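Local coordinates for protein porin (Rhodobacter capsulatus, PDB 2POR) that forms, as a homotrimer, outer-membrane channels for the passive diffusion of small hydrophilic solutes of up to about 0.6 kDa, at residues A[29-34]-A[41-46]; A[145-150]-A[171-176]; A[159-164]-A[190-195]. All coordinates share one frame; numbering follows the deposited sequence.

In the fold
All three contacts belong to one closed antiparallel barrel of 16 strands. Contact 1 pairs strands 19-34 and 40-46 where the barrel wall meets other subunits of the trimer. Contacts 2 and 3 share strand 161-171. Contact 2 ties its far end to the start of strand 148-158, while contact 3 ties its beginning to the end of strand 181-192, so their centres lie about 37 Å apart, on opposite sides of the chain's centre. Contact 1 touches neither: its nearest atoms are about 17 Å from contact 2 and about 22 Å from contact 3. A bound calcium ion lies about 6 Å from the side chain of Asp146 in contact 2.

Contact 1 of 3, residues A[29-34]-A[41-46]; sequences FTMSGT and FGASFK
Gly33 and Phe41, Met31 and Ala43, and Phe29 and Phe45 are the hydrogen-bonded pairs of an antiparallel strand contact in the barrel wall, where strand 19-34 runs beside strand 40-46. Met31 N lies nearly in line with the C=O of Ala43, 2.9 Å from its O, and Phe29 N reaches Phe45 O at 3.0 Å; the return bond from Phe45 N to Phe29 O is weak. One face carries the apolar groups. Phe41 CG sits between its own backbone N and carbonyl carbon (chi1 60°), and from there the ring lies over Gly33, whose CA makes a CH-pi contact 3.7 Å from the ring centroid. Further along, the Met31 methyl CE touches Ala43 CB at 3.6 Å. Phe29 CD2 meets Phe45 CE1 at 3.7 Å, with the ring planes 52° apart. This face is turned to the rest of the trimer: Phe41 stacks on Phe299 of a second subunit, and Phe29 packs on Phe29 of the third. An alanine in place of Phe41 would probably uncover Gly33 and leave that Phe299 without its stacking partner. The arrangement is that of a transmembrane beta hairpin in a trimeric porin barrel, its apolar face forming part of the subunit interface.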
loop_
_atom_site.group_PDB
_atom_site.type_symbol
_atom_site.label_atom_id
_atom_site.label_comp_id
_atom_site.label_asym_id
_atom_site.label_seq_id
_atom_site.Cartn_x
_atom_site.Cartn_y
_atom_site.Cartn_z
ATOM N N PHE A 29 -10.155 5.551 3.812
ATOM C CA PHE A 29 -11.251 4.611 3.611
ATOM C C PHE A 29 -12.080 4.663 4.874
ATOM O O PHE A 29 -11.511 4.403 5.943
ATOM C CB PHE A 29 -10.766 3.184 3.463
ATOM C CG PHE A 29 -9.867 3.009 2.263
ATOM C CD1 PHE A 29 -10.388 3.019 0.995
ATOM C CD2 PHE A 29 -8.497 2.854 2.440
ATOM C CE1 PHE A 29 -9.547 2.882 -0.094
ATOM C CE2 PHE A 29 -7.658 2.715 1.351
ATOM C CZ PHE A 29 -8.179 2.732 0.081
ATOM N N THR A 30 -13.386 5.004 4.848
ATOM C CA THR A 30 -14.224 4.965 6.055
ATOM C C THR A 30 -15.282 3.917 5.826
ATOM O O THR A 30 -15.990 3.965 4.818
ATOM C CB THR A 30 -14.883 6.267 6.286
ATOM O OG1 THR A 30 -13.866 7.236 6.435
ATOM C CG2 THR A 30 -15.715 6.236 7.510
ATOM N N MET A 31 -15.372 2.924 6.689
ATOM C CA MET A 31 -16.278 1.816 6.488
ATOM C C MET A 31 -17.281 1.831 7.601
ATOM O O MET A 31 -16.922 2.137 8.742
ATOM C CB MET A 31 -15.521 0.502 6.494
ATOM C CG MET A 31 -14.505 0.514 5.360
ATOM S SD MET A 31 -13.782 -1.096 5.070
ATOM C CE MET A 31 -12.632 -1.106 6.388
ATOM N N SER A 32 -18.566 1.565 7.319
ATOM C CA SER A 32 -19.592 1.627 8.375
ATOM C C SER A 32 -20.753 0.672 8.130
ATOM O O SER A 32 -20.924 0.192 6.986
ATOM C CB SER A 32 -20.135 3.065 8.508
ATOM O OG SER A 32 -20.449 3.572 7.219
ATOM N N GLY A 33 -21.409 0.352 9.249
ATOM C CA GLY A 33 -22.535 -0.562 9.248
ATOM C C GLY A 33 -23.332 -0.427 10.546
ATOM O O GLY A 33 -22.913 0.267 11.482
ATOM N N THR A 34 -24.498 -1.103 10.611
ATOM C CA THR A 34 -25.421 -1.040 11.731
ATOM C C THR A 34 -26.006 -2.427 11.868
ATOM O O THR A 34 -26.353 -3.034 10.853
ATOM C CB THR A 34 -26.592 -0.066 11.464
ATOM O OG1 THR A 34 -26.018 1.166 11.110
ATOM C CG2 THR A 34 -27.442 0.221 12.675
ATOM N N PHE A 41 -21.066 -0.031 13.798
ATOM C CA PHE A 41 -19.726 -0.584 13.748
ATOM C C PHE A 41 -19.007 0.047 12.585
ATOM O O PHE A 41 -19.644 0.637 11.692
ATOM C CB PHE A 41 -19.832 -2.099 13.622
ATOM C CG PHE A 41 -20.560 -2.711 12.422
ATOM C CD1 PHE A 41 -19.907 -2.957 11.232
ATOM C CD2 PHE A 41 -21.891 -3.094 12.567
ATOM C CE1 PHE A 41 -20.553 -3.588 10.184
ATOM C CE2 PHE A 41 -22.539 -3.725 11.519
ATOM C CZ PHE A 41 -21.873 -3.971 10.338
ATOM N N GLY A 42 -17.684 -0.021 12.551
ATOM C CA GLY A 42 -16.977 0.584 11.452
ATOM C C GLY A 42 -15.476 0.283 11.556
ATOM O O GLY A 42 -15.064 -0.425 12.478
ATOM N N ALA A 43 -14.733 0.822 10.613
ATOM C CA ALA A 43 -13.286 0.680 10.559
ATOM C C ALA A 43 -12.760 1.780 9.648
ATOM O O ALA A 43 -13.479 2.267 8.759
ATOM C CB ALA A 43 -12.931 -0.689 9.985
ATOM N N SER A 44 -11.551 2.316 9.831
ATOM C CA SER A 44 -10.983 3.209 8.844
ATOM C C SER A 44 -9.451 3.118 8.899
ATOM O O SER A 44 -8.906 2.750 9.946
ATOM C CB SER A 44 -11.385 4.655 9.100
ATOM O OG SER A 44 -11.109 5.068 10.405
ATOM N N PHE A 45 -8.822 3.456 7.795
ATOM C CA PHE A 45 -7.376 3.551 7.699
ATOM C C PHE A 45 -7.068 4.284 6.415
ATOM O O PHE A 45 -7.951 4.381 5.545
ATOM C CB PHE A 45 -6.751 2.140 7.698
ATOM C CG PHE A 45 -7.087 1.197 6.564
ATOM C CD1 PHE A 45 -6.348 1.200 5.392
ATOM C CD2 PHE A 45 -8.151 0.306 6.700
ATOM C CE1 PHE A 45 -6.681 0.315 4.358
ATOM C CE2 PHE A 45 -8.471 -0.568 5.666
ATOM C CZ PHE A 45 -7.743 -0.570 4.488
ATOM N N LYS A 46 -5.850 4.822 6.254
ATOM C CA LYS A 46 -5.479 5.538 5.057
ATOM C C LYS A 46 -4.759 4.625 4.124
ATOM O O LYS A 46 -4.234 3.586 4.544
ATOM C CB LYS A 46 -4.601 6.728 5.366
ATOM C CG LYS A 46 -5.338 7.631 6.328
ATOM C CD LYS A 46 -4.712 8.986 6.477
ATOM C CE LYS A 46 -5.491 9.794 7.498
ATOM N NZ LYS A 46 -5.315 9.245 8.827
#

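Contact 2 of 3, residues A[145-150]-A[171-176]; sequences DDAQEM and DSPDTA
Pro173, whose psi of -23° turns the chain away after an extended Ser172 (psi 140°), lies with its ring alongside Asp146 and Ala147. Three atoms of the proline do the touching. Pro173 CD approaches Ala147 CA at 3.8 Å, CG lies by the peptide joining Asp146 to Ala147, and CB comes to 3.8 Å from Asp146 O. At the end of the patch, CB of Asp145 meets CB of Pro173 more distantly.

Next to this packing stands one antiparallel hydrogen-bonded pair, Gln148 with Asp171. Gln148 N gives a 2.9 Å bond to Asp171 O and lies in the plane of that carbonyl, while Asp171 N returns a bond of 2.9 Å to Gln148 O with an angle of 161° at the hydrogen. Asp171 O also receives a CA-H...O contact from Ala147 CA at 3.1 Å. A water hydrogen-bonded to Asp146 O at 2.7 Å reaches the same Asp171 O weakly, bridging the two segments just beyond the last backbone bond.

Two carboxylates have partners outside the segments: Asp145 forms a salt bridge with Lys138, a residue of a calcium site, and Asp171 forms one with Lys169. Around the proline, Ser172 OG accepts from Asp174 N at 3.0 Å in an ST turn, and further on Asp174 OD1 accepts from Ala176 N in an Asx turn, two local bonds that shape the departing loop. A bound detergent molecule touches Gln148. Together this is the open end of the beta hairpin made by strands 148-158 and 161-171, where neighbouring barrel strands give way to the loops at the rim.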
loop_
_atom_site.group_PDB
_atom_site.type_symbol
_atom_site.label_atom_id
_atom_site.label_comp_id
_atom_site.label_asym_id
_atom_site.label_seq_id
_atom_site.Cartn_x
_atom_site.Cartn_y
_atom_site.Cartn_z
ATOM N N ASP A 145 6.593 -10.738 27.484
ATOM C CA ASP A 145 6.126 -9.606 28.262
ATOM C C ASP A 145 6.558 -8.296 27.709
ATOM O O ASP A 145 7.711 -8.146 27.302
ATOM C CB ASP A 145 6.612 -9.608 29.703
ATOM C CG ASP A 145 5.971 -10.663 30.612
ATOM O OD1 ASP A 145 4.782 -10.941 30.476
ATOM O OD2 ASP A 145 6.658 -11.194 31.489
ATOM N N ASP A 146 5.636 -7.336 27.710
ATOM C CA ASP A 146 5.914 -6.026 27.148
ATOM C C ASP A 146 5.615 -5.062 28.263
ATOM O O ASP A 146 5.088 -5.425 29.316
ATOM C CB ASP A 146 4.982 -5.773 25.900
ATOM C CG ASP A 146 5.438 -4.702 24.910
ATOM O OD1 ASP A 146 6.411 -4.003 25.179
ATOM O OD2 ASP A 146 4.849 -4.547 23.844
ATOM N N ALA A 147 6.023 -3.797 28.098
ATOM C CA ALA A 147 5.538 -2.723 28.969
ATOM C C ALA A 147 4.008 -2.664 28.754
ATOM O O ALA A 147 3.542 -3.060 27.672
ATOM C CB ALA A 147 6.112 -1.380 28.548
ATOM N N GLN A 148 3.206 -2.236 29.701
ATOM C CA GLN A 148 1.780 -2.199 29.464
ATOM C C GLN A 148 1.295 -0.817 29.778
ATOM O O GLN A 148 1.650 -0.323 30.847
ATOM C CB GLN A 148 1.159 -3.184 30.338
ATOM C CG GLN A 148 -0.329 -3.145 30.102
ATOM C CD GLN A 148 -1.020 -4.284 30.789
ATOM O OE1 GLN A 148 -2.054 -4.756 30.331
ATOM N NE2 GLN A 148 -0.490 -4.864 31.860
ATOM N N GLU A 149 0.511 -0.159 28.918
ATOM C CA GLU A 149 0.072 1.194 29.208
ATOM C C GLU A 149 -1.402 1.157 29.566
ATOM O O GLU A 149 -2.073 0.166 29.225
ATOM C CB GLU A 149 0.252 2.105 28.023
ATOM C CG GLU A 149 -0.448 1.606 26.753
ATOM C CD GLU A 149 -0.197 2.411 25.502
ATOM O OE1 GLU A 149 0.609 3.347 25.522
ATOM O OE2 GLU A 149 -0.811 2.077 24.483
ATOM N N MET A 150 -1.841 2.188 30.277
ATOM C CA MET A 150 -3.247 2.323 30.690
ATOM C C MET A 150 -3.525 3.764 30.987
ATOM O O MET A 150 -2.635 4.483 31.442
ATOM C CB MET A 150 -3.613 1.644 31.982
ATOM C CG MET A 150 -3.584 0.159 31.964
ATOM S SD MET A 150 -3.079 -0.398 33.604
ATOM C CE MET A 150 -3.499 -2.102 33.326
ATOM N N ASP A 171 3.556 0.468 32.942
ATOM C CA ASP A 171 4.209 -0.523 33.754
ATOM C C ASP A 171 5.272 -1.230 32.963
ATOM O O ASP A 171 5.028 -1.824 31.913
ATOM C CB ASP A 171 3.272 -1.585 34.224
ATOM C CG ASP A 171 2.199 -1.028 35.135
ATOM O OD1 ASP A 171 2.429 -0.001 35.784
ATOM O OD2 ASP A 171 1.129 -1.630 35.166
ATOM N N SER A 172 6.467 -1.159 33.534
ATOM C CA SER A 172 7.667 -1.734 32.970
ATOM C C SER A 172 7.652 -3.231 33.131
ATOM O O SER A 172 7.284 -3.700 34.203
ATOM C CB SER A 172 8.893 -1.218 33.682
ATOM O OG SER A 172 9.995 -1.832 33.040
ATOM N N PRO A 173 8.079 -4.046 32.173
ATOM C CA PRO A 173 8.237 -5.467 32.387
ATOM C C PRO A 173 9.454 -5.693 33.283
ATOM O O PRO A 173 9.475 -6.740 33.910
ATOM C CB PRO A 173 8.402 -6.044 31.019
ATOM C CG PRO A 173 9.179 -4.980 30.310
ATOM C CD PRO A 173 8.668 -3.647 30.907
ATOM N N ASP A 174 10.456 -4.794 33.406
ATOM C CA ASP A 174 11.626 -5.041 34.243
ATOM C C ASP A 174 12.119 -3.698 34.716
ATOM O O ASP A 174 12.756 -2.956 33.943
ATOM C CB ASP A 174 12.711 -5.738 33.427
ATOM C CG ASP A 174 13.946 -6.235 34.211
ATOM O OD1 ASP A 174 14.240 -5.775 35.312
ATOM O OD2 ASP A 174 14.637 -7.106 33.698
ATOM N N THR A 175 11.846 -3.403 35.997
ATOM C CA THR A 175 12.215 -2.108 36.550
ATOM C C THR A 175 13.718 -1.910 36.850
ATOM O O THR A 175 14.121 -0.780 37.180
ATOM C CB THR A 175 11.340 -1.818 37.811
ATOM O OG1 THR A 175 11.465 -2.921 38.692
ATOM C CG2 THR A 175 9.866 -1.561 37.423
ATOM N N ALA A 176 14.561 -2.961 36.685
ATOM C CA ALA A 176 16.020 -2.801 36.675
ATOM C C ALA A 176 16.395 -2.141 35.364
ATOM O O ALA A 176 17.333 -1.336 35.306
ATOM C CB ALA A 176 16.782 -4.110 36.684
HETATM O O HOH W 1 4.261 -5.142 31.919
#

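Contact 3 of 3, residues A[159-164]-A[190-195]; sequences GNYTVG and AKFGAT
Asn160 and Tyr161 meet Ala190, Lys191 and Phe192 at the edge of the barrel, at the open end of the beta hairpin of strands 161-171 and 181-192, away from its 172-180 loop. Asn160 grips Lys191 twice. Its backbone O accepts from Lys191 N at 3.0 Å. Its chi1 (-41°) sets CG beside the backbone N, and the side-chain ND2 gives a bond of 3.0 Å to Lys191 O, lying in the carbonyl plane with the acceptor in the plane of the amide. Asn160 O also takes a CA-H...O contact from Ala190 CA. The ND2 bond continues the cross-strand bonding beyond the last regular pair, Tyr161 with Ala190. In that pair, Tyr161 CE1 packs on Ala190 CB at 4.1 Å.

Outward from there, the Tyr161 ring also meets that of Phe158. Phe192 is the first residue of a type II' turn that runs to Thr195, with Gly193 at positive phi; across its base Phe192 N bonds to Thr195 O. The Tyr161 and Phe192 side chains cross at about a right angle on the surface, and Tyr161 OH comes to the edge of the Phe192 ring, 3.2 Å from CE1.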
loop_
_atom_site.group_PDB
_atom_site.type_symbol
_atom_site.label_atom_id
_atom_site.label_comp_id
_atom_site.label_asym_id
_atom_site.label_seq_id
_atom_site.Cartn_x
_atom_site.Cartn_y
_atom_site.Cartn_z
ATOM N N GLY A 159 -21.220 25.115 29.510
ATOM C CA GLY A 159 -21.275 26.311 28.713
ATOM C C GLY A 159 -20.122 26.278 27.742
ATOM O O GLY A 159 -19.944 25.290 27.013
ATOM N N ASN A 160 -19.328 27.353 27.844
ATOM C CA ASN A 160 -18.169 27.560 26.973
ATOM C C ASN A 160 -16.961 26.708 27.329
ATOM O O ASN A 160 -16.013 26.652 26.540
ATOM C CB ASN A 160 -17.616 28.992 27.006
ATOM C CG ASN A 160 -18.603 30.154 27.026
ATOM O OD1 ASN A 160 -19.382 30.284 27.977
ATOM N ND2 ASN A 160 -18.615 31.049 26.037
ATOM N N TYR A 161 -17.035 26.095 28.512
ATOM C CA TYR A 161 -15.955 25.405 29.173
ATOM C C TYR A 161 -16.036 23.923 29.192
ATOM O O TYR A 161 -17.114 23.395 29.416
ATOM C CB TYR A 161 -15.858 25.806 30.615
ATOM C CG TYR A 161 -15.833 27.306 30.677
ATOM C CD1 TYR A 161 -14.634 27.962 30.504
ATOM C CD2 TYR A 161 -17.013 28.011 30.818
ATOM C CE1 TYR A 161 -14.601 29.346 30.453
ATOM C CE2 TYR A 161 -16.988 29.394 30.767
ATOM C CZ TYR A 161 -15.780 30.052 30.582
ATOM O OH TYR A 161 -15.738 31.434 30.490
ATOM N N THR A 162 -14.926 23.249 28.951
ATOM C CA THR A 162 -14.856 21.851 29.264
ATOM C C THR A 162 -13.660 21.812 30.153
ATOM O O THR A 162 -12.664 22.491 29.887
ATOM C CB THR A 162 -14.582 20.990 28.087
ATOM O OG1 THR A 162 -15.669 21.214 27.199
ATOM C CG2 THR A 162 -14.450 19.516 28.487
ATOM N N VAL A 163 -13.802 21.134 31.257
ATOM C CA VAL A 163 -12.635 20.929 32.074
ATOM C C VAL A 163 -12.498 19.423 32.222
ATOM O O VAL A 163 -13.464 18.683 32.024
ATOM C CB VAL A 163 -12.724 21.620 33.498
ATOM C CG1 VAL A 163 -12.837 23.124 33.270
ATOM C CG2 VAL A 163 -13.853 21.055 34.348
ATOM N N GLY A 164 -11.309 18.896 32.486
ATOM C CA GLY A 164 -11.177 17.464 32.663
ATOM C C GLY A 164 -9.851 17.072 33.310
ATOM O O GLY A 164 -8.971 17.921 33.526
ATOM N N ALA A 190 -12.013 26.274 26.200
ATOM C CA ALA A 190 -12.977 27.343 26.256
ATOM C C ALA A 190 -13.135 27.886 24.880
ATOM O O ALA A 190 -12.136 28.112 24.178
ATOM C CB ALA A 190 -12.511 28.519 27.083
ATOM N N LYS A 191 -14.385 28.057 24.462
ATOM C CA LYS A 191 -14.639 28.782 23.219
ATOM C C LYS A 191 -15.362 30.040 23.595
ATOM O O LYS A 191 -16.318 30.006 24.368
ATOM C CB LYS A 191 -15.525 28.044 22.220
ATOM C CG LYS A 191 -16.606 27.174 22.848
ATOM C CD LYS A 191 -16.512 25.795 22.200
ATOM C CE LYS A 191 -15.275 25.031 22.677
ATOM N NZ LYS A 191 -14.884 24.023 21.706
ATOM N N PHE A 192 -14.869 31.170 23.126
ATOM C CA PHE A 192 -15.466 32.472 23.360
ATOM C C PHE A 192 -15.776 33.011 21.975
ATOM O O PHE A 192 -15.132 33.926 21.436
ATOM C CB PHE A 192 -14.492 33.400 24.068
ATOM C CG PHE A 192 -14.081 32.906 25.435
ATOM C CD1 PHE A 192 -15.028 32.366 26.284
ATOM C CD2 PHE A 192 -12.754 33.005 25.793
ATOM C CE1 PHE A 192 -14.633 31.913 27.513
ATOM C CE2 PHE A 192 -12.371 32.548 27.028
ATOM C CZ PHE A 192 -13.307 32.005 27.882
ATOM N N GLY A 193 -16.742 32.343 21.345
ATOM C CA GLY A 193 -17.118 32.736 20.004
ATOM C C GLY A 193 -16.083 32.291 18.968
ATOM O O GLY A 193 -15.795 31.095 18.855
ATOM N N ALA A 194 -15.482 33.242 18.240
ATOM C CA ALA A 194 -14.524 32.928 17.182
ATOM C C ALA A 194 -13.155 32.451 17.704
ATOM O O ALA A 194 -12.309 32.029 16.904
ATOM C CB ALA A 194 -14.332 34.180 16.333
ATOM N N THR A 195 -12.953 32.579 19.030
ATOM C CA THR A 195 -11.751 32.247 19.791
ATOM C C THR A 195 -11.779 30.946 20.580
ATOM O O THR A 195 -12.696 30.684 21.357
ATOM C CB THR A 195 -11.471 33.418 20.737
ATOM O OG1 THR A 195 -11.413 34.557 19.872
ATOM C CG2 THR A 195 -10.192 33.295 21.552
#